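Local coordinates for protein putative phosphomethylpyrimidine kinase (Bacteroides thetaiotaomicron, PDB 3MBH) that binds pyridoxal and probably phosphorylates it with ATP, as a ribokinase-like vitamin B6 kinase, at residues S96-I99 and K100-Q104. Residues are numbered along the deposited sequence; the frame is centred on the assembly and turned at random.
Sequences SDFI and KDFRQ
Phe98 carries CG opposite its backbone N (chi1 173°), whereas Phe102, one turn on, sets CG opposite its carbonyl carbon (chi1 -81°), and these two choices bring the rings together on one side of the last turn of helix 91-102. CE1 of Phe98 sits over one face of the Phe102 ring, displaced toward its rim, and lies 3.4 Å from Phe102 CD1. The rings meet obliquely, planes at 43° and centroids 4.8 Å apart. Ile68 and Ile81 touch both rings, so the pair lies between this helix, helix 64-73 and strand 80-83. Were Phe102 an alanine, the Phe98 ring would probably lose the face that covers its CE1, and a gap would open beside Ile68 and Trp71.

In the backbone the contact illustrates how a helix ends. Phe102 N donates to Phe98 O at 2.9 Å, while Ile99 O accepts two weak bonds, from Arg103 N at 2.9 Å and from Phe102 N at 3.4 Å, just as the chain leaves helical geometry. The arginine folds back, its CB, CG and CD passing Ile99 O; its NH1, 3.4 Å from Ile99 CG2, is hydrogen-bonded to Lys139 O. Asp97, a zinc ligand in a structure of this protein though no zinc is bound to this chain, lies alongside Lys100, Asp97 OD1 4.0 Å from Lys100 NZ, too far for a salt bridge. The chemistry is thus divided: aromatic carbon packs this beta-alpha-beta helix against its neighbours, the Asp101-Lys72 salt bridge ties it to helix 64-73, and Arg103, just past its end, reaches the carbonyl of Lys139.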
loop_
_atom_site.group_PDB
_atom_site.type_symbol
_atom_site.label_atom_id
_atom_site.label_comp_id
_atom_site.label_asym_id
_atom_site.label_seq_id
_atom_site.Cartn_x
_atom_site.Cartn_y
_atom_site.Cartn_z
ATOM N N SER A 96 -9.687 -38.125 10.856
ATOM C CA SER A 96 -11.124 -38.215 10.598
ATOM C C SER A 96 -11.950 -37.935 11.862
ATOM O O SER A 96 -12.945 -37.198 11.821
ATOM C CB SER A 96 -11.478 -39.576 10.006
ATOM O OG SER A 96 -10.669 -39.851 8.884
ATOM N N ASP A 97 -11.532 -38.513 12.982
ATOM C CA ASP A 97 -12.191 -38.266 14.285
ATOM C C ASP A 97 -12.062 -36.829 14.753
ATOM O O ASP A 97 -12.989 -36.299 15.357
ATOM C CB ASP A 97 -11.637 -39.204 15.363
ATOM C CG ASP A 97 -12.165 -40.621 15.219
ATOM O OD1 ASP A 97 -13.162 -40.795 14.502
ATOM O OD2 ASP A 97 -11.589 -41.565 15.801
ATOM N N PHE A 98 -10.915 -36.204 14.466
ATOM C CA PHE A 98 -10.670 -34.830 14.796
ATOM C C PHE A 98 -11.656 -33.929 14.069
ATOM O O PHE A 98 -12.311 -33.105 14.707
ATOM C CB PHE A 98 -9.232 -34.452 14.454
ATOM C CG PHE A 98 -8.924 -33.002 14.617
ATOM C CD1 PHE A 98 -9.078 -32.382 15.828
ATOM C CD2 PHE A 98 -8.504 -32.242 13.533
ATOM C CE1 PHE A 98 -8.783 -31.022 15.981
ATOM C CE2 PHE A 98 -8.206 -30.883 13.669
ATOM C CZ PHE A 98 -8.361 -30.262 14.897
ATOM N N ILE A 99 -11.814 -34.160 12.768
ATOM C CA ILE A 99 -12.765 -33.437 11.949
ATOM C C ILE A 99 -14.193 -33.663 12.469
ATOM O O ILE A 99 -14.965 -32.708 12.612
ATOM C CB ILE A 99 -12.675 -33.857 10.474
ATOM C CG1 ILE A 99 -11.344 -33.402 9.911
ATOM C CG2 ILE A 99 -13.862 -33.260 9.673
ATOM C CD1 ILE A 99 -10.931 -34.099 8.622
ATOM N N LYS A 100 -14.521 -34.912 12.800
ATOM C CA LYS A 100 -15.852 -35.207 13.320
ATOM C C LYS A 100 -16.133 -34.402 14.588
ATOM O O LYS A 100 -17.209 -33.810 14.737
ATOM C CB LYS A 100 -16.030 -36.682 13.603
ATOM C CG LYS A 100 -17.478 -37.096 14.026
ATOM C CD LYS A 100 -17.538 -38.552 14.474
ATOM C CE LYS A 100 -16.408 -38.913 15.435
ATOM N NZ LYS A 100 -16.725 -40.140 16.258
ATOM N N ASP A 101 -15.166 -34.368 15.494
ATOM C CA ASP A 101 -15.358 -33.724 16.783
ATOM C C ASP A 101 -15.229 -32.198 16.758
ATOM O O ASP A 101 -15.726 -31.519 17.665
ATOM C CB ASP A 101 -14.356 -34.276 17.779
ATOM C CG ASP A 101 -14.603 -35.758 18.117
ATOM O OD1 ASP A 101 -15.664 -36.315 17.800
ATOM O OD2 ASP A 101 -13.691 -36.377 18.675
ATOM N N PHE A 102 -14.527 -31.649 15.775
ATOM C CA PHE A 102 -14.272 -30.211 15.809
ATOM C C PHE A 102 -14.992 -29.447 14.727
ATOM O O PHE A 102 -14.877 -28.218 14.617
ATOM C CB PHE A 102 -12.762 -29.923 15.759
ATOM C CG PHE A 102 -12.082 -30.065 17.090
ATOM C CD1 PHE A 102 -11.772 -31.302 17.597
ATOM C CD2 PHE A 102 -11.771 -28.957 17.851
ATOM C CE1 PHE A 102 -11.122 -31.431 18.837
ATOM C CE2 PHE A 102 -11.137 -29.084 19.087
ATOM C CZ PHE A 102 -10.799 -30.324 19.564
ATOM N N ARG A 103 -15.703 -30.147 13.869
ATOM C CA ARG A 103 -16.331 -29.404 12.789
ATOM C C ARG A 103 -17.519 -28.657 13.375
ATOM O O ARG A 103 -18.039 -29.002 14.431
ATOM C CB ARG A 103 -16.724 -30.268 11.616
ATOM C CG ARG A 103 -17.826 -31.214 11.897
ATOM C CD ARG A 103 -17.879 -32.261 10.751
ATOM N NE ARG A 103 -18.001 -31.586 9.473
ATOM C CZ ARG A 103 -17.540 -32.022 8.305
ATOM N NH1 ARG A 103 -16.912 -33.189 8.201
ATOM N NH2 ARG A 103 -17.710 -31.258 7.225
ATOM N N GLN A 104 -17.867 -27.566 12.730
ATOM C CA GLN A 104 -19.036 -26.799 13.128
ATOM C C GLN A 104 -19.905 -26.725 11.902
ATOM O O GLN A 104 -19.495 -27.141 10.819
ATOM C CB GLN A 104 -18.616 -25.413 13.652
ATOM C CG GLN A 104 -17.860 -25.533 14.963
ATOM C CD GLN A 104 -17.298 -24.224 15.471
ATOM O OE1 GLN A 104 -16.181 -23.816 15.111
ATOM N NE2 GLN A 104 -18.041 -23.585 16.368
#